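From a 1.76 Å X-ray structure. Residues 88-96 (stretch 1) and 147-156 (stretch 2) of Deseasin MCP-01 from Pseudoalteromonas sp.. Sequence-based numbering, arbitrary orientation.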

ATOM      1  N   HIS A  88       7.466 -12.769  21.892  1.00  5.58           N
ATOM      2  CA  HIS A  88       7.506 -12.899  20.437  1.00  5.70           C
ATOM      3  C   HIS A  88       8.160 -11.709  19.735  1.00  7.62           C
ATOM      4  O   HIS A  88       8.264 -11.689  18.504  1.00  6.11           O
ATOM      5  CB  HIS A  88       6.084 -13.058  19.895  1.00  6.53           C
ATOM      6  CG  HIS A  88       5.373 -14.265  20.419  1.00  8.72           C
ATOM      7  ND1 HIS A  88       5.839 -15.547  20.219  1.00 10.05           N
ATOM      8  CD2 HIS A  88       4.225 -14.387  21.127  1.00 11.14           C
ATOM      9  CE1 HIS A  88       5.010 -16.407  20.784  1.00 11.70           C
ATOM     10  NE2 HIS A  88       4.017 -15.730  21.333  1.00 11.43           N
ATOM     11  N   GLY A  89       8.586 -10.717  20.511  1.00  7.81           N
ATOM     12  CA  GLY A  89       9.091  -9.480  19.943  1.00  5.49           C
ATOM     13  C   GLY A  89       8.539  -8.295  20.711  1.00  6.64           C
ATOM     14  O   GLY A  89       8.087  -8.451  21.846  1.00  6.61           O
ATOM     15  N   ILE A  90       8.547  -7.117  20.092  1.00  5.12           N
ATOM     16  CA  ILE A  90       8.163  -5.907  20.808  1.00  6.16           C
ATOM     17  C   ILE A  90       7.358  -4.936  19.972  1.00  6.11           C
ATOM     18  O   ILE A  90       7.273  -5.059  18.745  1.00  4.59           O
ATOM     19  CB  ILE A  90       9.399  -5.130  21.324  1.00  5.96           C
ATOM     20  CG1 ILE A  90      10.280  -4.673  20.151  1.00  6.92           C
ATOM     21  CG2 ILE A  90      10.184  -5.963  22.347  1.00  5.79           C
ATOM     22  CD1 ILE A  90      11.305  -3.585  20.514  1.00  6.13           C
ATOM     23  N   ASN A  91       6.769  -3.967  20.666  1.00  6.57           N
ATOM     24  CA  ASN A  91       6.173  -2.797  20.041  1.00  7.64           C
ATOM     25  C   ASN A  91       7.087  -1.615  20.372  1.00  8.50           C
ATOM     26  O   ASN A  91       7.197  -1.221  21.539  1.00  7.26           O
ATOM     27  CB  ASN A  91       4.760  -2.584  20.595  1.00  8.33           C
ATOM     28  CG  ASN A  91       4.052  -1.379  19.989  1.00  8.93           C
ATOM     29  OD1 ASN A  91       4.668  -0.346  19.731  1.00  8.62           O
ATOM     30  ND2 ASN A  91       2.741  -1.505  19.777  1.00  8.48           N
ATOM     31  N   ALA A  92       7.769  -1.082  19.358  1.00  6.11           N
ATOM     32  CA  ALA A  92       8.741   0.001  19.562  1.00  5.56           C
ATOM     33  C   ALA A  92       8.096   1.360  19.792  1.00  8.23           C
ATOM     34  O   ALA A  92       8.776   2.325  20.159  1.00 11.57           O
ATOM     35  CB  ALA A  92       9.726   0.071  18.390  1.00  8.02           C
ATOM     36  N   ILE A  93       6.790   1.444  19.561  1.00  7.31           N
ATOM     37  CA  ILE A  93       6.053   2.671  19.829  1.00  9.52           C
ATOM     38  C   ILE A  93       5.717   2.789  21.326  1.00  9.13           C
ATOM     39  O   ILE A  93       5.914   3.848  21.941  1.00 11.31           O
ATOM     40  CB  ILE A  93       4.758   2.735  18.982  1.00  7.82           C
ATOM     41  CG1 ILE A  93       5.077   2.554  17.493  1.00 10.09           C
ATOM     42  CG2 ILE A  93       4.030   4.048  19.233  1.00  8.78           C
ATOM     43  CD1 ILE A  93       3.834   2.340  16.631  1.00 13.26           C
ATOM     44  N   THR A  94       5.236   1.695  21.909  1.00  8.15           N
ATOM     45  CA  THR A  94       4.714   1.718  23.274  1.00  9.06           C
ATOM     46  C   THR A  94       5.642   1.027  24.267  1.00 10.46           C
ATOM     47  O   THR A  94       5.427   1.104  25.481  1.00 10.84           O
ATOM     48  CB  THR A  94       3.350   1.022  23.353  1.00  9.15           C
ATOM     49  OG1 THR A  94       3.507  -0.376  23.063  1.00  9.62           O
ATOM     50  CG2 THR A  94       2.369   1.649  22.364  1.00 12.42           C
ATOM     51  N   ASP A  95       6.663   0.356  23.738  1.00  9.98           N
ATOM     52  CA  ASP A  95       7.600  -0.452  24.521  1.00  9.16           C
ATOM     53  C   ASP A  95       6.997  -1.730  25.090  1.00  9.20           C
ATOM     54  O   ASP A  95       7.678  -2.485  25.781  1.00  8.88           O
ATOM     55  CB  ASP A  95       8.254   0.365  25.644  1.00  9.06           C
ATOM     56  CG  ASP A  95       9.255   1.361  25.125  1.00 14.97           C
ATOM     57  OD1 ASP A  95       9.685   1.232  23.962  1.00 10.95           O
ATOM     58  OD2 ASP A  95       9.608   2.285  25.880  1.00 20.48           O
ATOM     59  N   VAL A  96       5.728  -1.989  24.802  1.00  8.31           N
ATOM     60  CA  VAL A  96       5.115  -3.229  25.272  1.00  8.98           C
ATOM     61  C   VAL A  96       5.759  -4.420  24.550  1.00  9.73           C
ATOM     62  O   VAL A  96       6.051  -4.344  23.354  1.00  7.62           O
ATOM     63  CB  VAL A  96       3.586  -3.211  25.090  1.00  9.76           C
ATOM     64  CG1 VAL A  96       2.971  -4.545  25.494  1.00  7.60           C
ATOM     65  CG2 VAL A  96       2.977  -2.064  25.909  1.00 10.94           C
ATOM     66  N   SER A 147      13.089   7.059  14.495  1.00  8.02           N
ATOM     67  CA  SER A 147      13.470   6.648  15.850  1.00  7.85           C
ATOM     68  C   SER A 147      12.918   5.270  16.195  1.00  7.62           C
ATOM     69  O   SER A 147      13.609   4.441  16.791  1.00  6.11           O
ATOM     70  CB  SER A 147      13.003   7.674  16.889  1.00 11.28           C
ATOM     71  OG  SER A 147      13.807   8.837  16.823  1.00 17.18           O
ATOM     72  N   GLY A 148      11.666   5.025  15.828  1.00  7.63           N
ATOM     73  CA  GLY A 148      11.064   3.720  16.052  1.00  5.91           C
ATOM     74  C   GLY A 148      11.769   2.606  15.290  1.00  5.54           C
ATOM     75  O   GLY A 148      12.040   1.536  15.835  1.00  5.03           O
ATOM     76  N   ALA A 149      12.066   2.850  14.017  1.00  4.64           N
ATOM     77  CA  ALA A 149      12.755   1.853  13.207  1.00  4.17           C
ATOM     78  C   ALA A 149      14.117   1.558  13.821  1.00  5.72           C
ATOM     79  O   ALA A 149      14.555   0.420  13.841  1.00  4.89           O
ATOM     80  CB  ALA A 149      12.916   2.348  11.782  1.00  5.84           C
ATOM     81  N   ILE A 150      14.782   2.590  14.326  1.00  4.05           N
ATOM     82  CA  ILE A 150      16.080   2.387  14.983  1.00  6.10           C
ATOM     83  C   ILE A 150      15.950   1.557  16.268  1.00  5.88           C
ATOM     84  O   ILE A 150      16.773   0.675  16.536  1.00  5.83           O
ATOM     85  CB  ILE A 150      16.794   3.738  15.245  1.00  5.41           C
ATOM     86  CG1 ILE A 150      17.261   4.346  13.919  1.00  6.38           C
ATOM     87  CG2 ILE A 150      17.982   3.550  16.165  1.00  7.57           C
ATOM     88  CD1 ILE A 150      17.681   5.815  14.033  1.00  8.59           C
ATOM     89  N   LYS A 151      14.912   1.817  17.057  1.00  5.87           N
ATOM     90  CA  LYS A 151      14.666   0.999  18.238  1.00  6.17           C
ATOM     91  C   LYS A 151      14.521  -0.469  17.844  1.00  5.33           C
ATOM     92  O   LYS A 151      15.015  -1.354  18.539  1.00  4.12           O
ATOM     93  CB  LYS A 151      13.425   1.468  19.005  1.00  8.00           C
ATOM     94  CG  LYS A 151      13.616   2.790  19.724  1.00  9.42           C
ATOM     95  CD  LYS A 151      12.310   3.297  20.348  1.00 14.56           C
ATOM     96  CE  LYS A 151      11.909   2.508  21.579  1.00 13.57           C
ATOM     97  NZ  LYS A 151      10.673   3.098  22.201  1.00 11.85           N
ATOM     98  N   CYS A 152      13.844  -0.722  16.728  1.00  3.80           N
ATOM     99  CA  CYS A 152      13.679  -2.086  16.226  1.00  4.28           C
ATOM    100  C   CYS A 152      15.004  -2.719  15.833  1.00  5.05           C
ATOM    101  O   CYS A 152      15.295  -3.854  16.210  1.00  4.87           O
ATOM    102  CB  CYS A 152      12.721  -2.113  15.029  1.00  3.91           C
ATOM    103  SG  CYS A 152      10.986  -1.925  15.513  1.00  7.12           S
ATOM    104  N   ILE A 153      15.800  -1.993  15.060  1.00  4.14           N
ATOM    105  CA  ILE A 153      17.095  -2.521  14.638  1.00  5.23           C
ATOM    106  C   ILE A 153      17.989  -2.809  15.845  1.00  4.48           C
ATOM    107  O   ILE A 153      18.566  -3.888  15.950  1.00  3.40           O
ATOM    108  CB  ILE A 153      17.794  -1.584  13.629  1.00  4.57           C
ATOM    109  CG1 ILE A 153      16.916  -1.426  12.383  1.00  3.85           C
ATOM    110  CG2 ILE A 153      19.182  -2.126  13.265  1.00  5.57           C
ATOM    111  CD1 ILE A 153      17.284  -0.246  11.501  1.00  4.93           C
ATOM    112  N   ASP A 154      18.068  -1.858  16.768  1.00  5.17           N
ATOM    113  CA  ASP A 154      18.842  -2.058  17.992  1.00  8.12           C
ATOM    114  C   ASP A 154      18.355  -3.288  18.767  1.00  5.61           C
ATOM    115  O   ASP A 154      19.162  -4.049  19.313  1.00  5.76           O
ATOM    116  CB  ASP A 154      18.757  -0.821  18.893  1.00  8.46           C
ATOM    117  CG  ASP A 154      19.512   0.381  18.331  1.00 10.44           C
ATOM    118  OD1 ASP A 154      20.213   0.255  17.304  1.00  9.22           O
ATOM    119  OD2 ASP A 154      19.398   1.469  18.941  1.00 12.97           O
ATOM    120  N   TYR A 155      17.039  -3.473  18.832  1.00  4.39           N
ATOM    121  CA  TYR A 155      16.471  -4.621  19.552  1.00  4.80           C
ATOM    122  C   TYR A 155      16.921  -5.930  18.924  1.00  4.99           C
ATOM    123  O   TYR A 155      17.349  -6.856  19.619  1.00  5.46           O
ATOM    124  CB  TYR A 155      14.939  -4.551  19.553  1.00  5.93           C
ATOM    125  CG  TYR A 155      14.227  -5.787  20.075  1.00  4.02           C
ATOM    126  CD1 TYR A 155      14.116  -6.023  21.443  1.00  6.00           C
ATOM    127  CD2 TYR A 155      13.616  -6.689  19.203  1.00  7.46           C
ATOM    128  CE1 TYR A 155      13.453  -7.146  21.932  1.00  7.31           C
ATOM    129  CE2 TYR A 155      12.941  -7.817  19.689  1.00  6.20           C
ATOM    130  CZ  TYR A 155      12.866  -8.031  21.053  1.00  6.22           C
ATOM    131  OH  TYR A 155      12.198  -9.130  21.542  1.00  5.60           O
ATOM    132  N   MET A 156      16.820  -6.001  17.602  1.00  4.77           N
ATOM    133  CA  MET A 156      17.211  -7.199  16.868  1.00  5.09           C
ATOM    134  C   MET A 156      18.706  -7.472  17.016  1.00  7.07           C
ATOM    135  O   MET A 156      19.125  -8.625  17.179  1.00  6.20           O
ATOM    136  CB  MET A 156      16.838  -7.051  15.380  1.00  5.21           C
ATOM    137  CG  MET A 156      15.335  -6.878  15.131  1.00  7.23           C
ATOM    138  SD  MET A 156      14.407  -8.409  15.397  1.00  7.70           S
ATOM    139  CE  MET A 156      12.751  -7.852  14.990  1.00  8.11           C
TER

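A single ammonium group ties the helix of stretch 2 to the turn of stretch 1. Lys151 NZ donates one hydrogen bond to the backbone carbonyl of Ala92 (NZ to Ala92 O, 2.9 Å) and a second, within a salt bridge, to the carboxylate of Asp95 (NZ to Asp95 OD1, 2.7 Å). Lysine suits the position because its long side chain carries the charge from the helix to the turn, where a tetrahedral ammonium can serve two acceptors at once. The CA-to-CB bond of Asp95 points sideways, yet its m rotamer brings the carboxylate within reach.

The turn that presents these acceptors follows the short strand 89-91 and is organized by Asn91. Asn91 OD1 accepts hydrogen bonds from Ile93 N (2.8 Å) and Thr94 N (3.0 Å), while the backbone closes through Asn91 N to Val96 O (2.8 Å) and a weak bond from Asp95 N to Asn91 O (2.8 Å). The short side chain places its amide oxygen near the NH groups two and three residues on, a common use of asparagine in turns. Asp95 adopts positive phi (70°), a conformation that aspartate tolerates better than most residues with a CB.

The partner is a regular helix, its backbone bonded from residue i+4 to i throughout. The nearest CA atoms across the contact are Ala92 CA and Gly148 CA, 5.6 Å apart. Both residues are small, which suits so near an approach: Ala92 CB points toward the helix and rests 3.7 Å from Gly148 O, while Gly148 puts no side chain into the gap. The same methyl packs against Cys152, with Ala92 CB to Cys152 SG at 3.7 Å; Cys152 is also covalently bonded to a group elsewhere in the structure.

Farther along the helix, one turn beyond Lys151, the CA-to-CB bond of Tyr155 points toward stretch 1, and the ring offers a broad apolar face to Ile90, while its hydroxyl is hydrogen-bonded to a residue just outside the stretches. The CA-to-CB bond of Ile90 points toward the helix, and Ile90 CG2 lies over one face of the Tyr155 ring, 3.9 Å from the centroid and 29° off the normal, a CH-pi contact. A branched aliphatic chain offers methyl hydrogens to the aromatic face. Beside it, Gly89 CA lies 3.5 Å from Tyr155 OH. Glycine is called for here by the backbone itself: at phi 137° and psi -159°, a CB would be jammed against the carbonyl oxygen of His88.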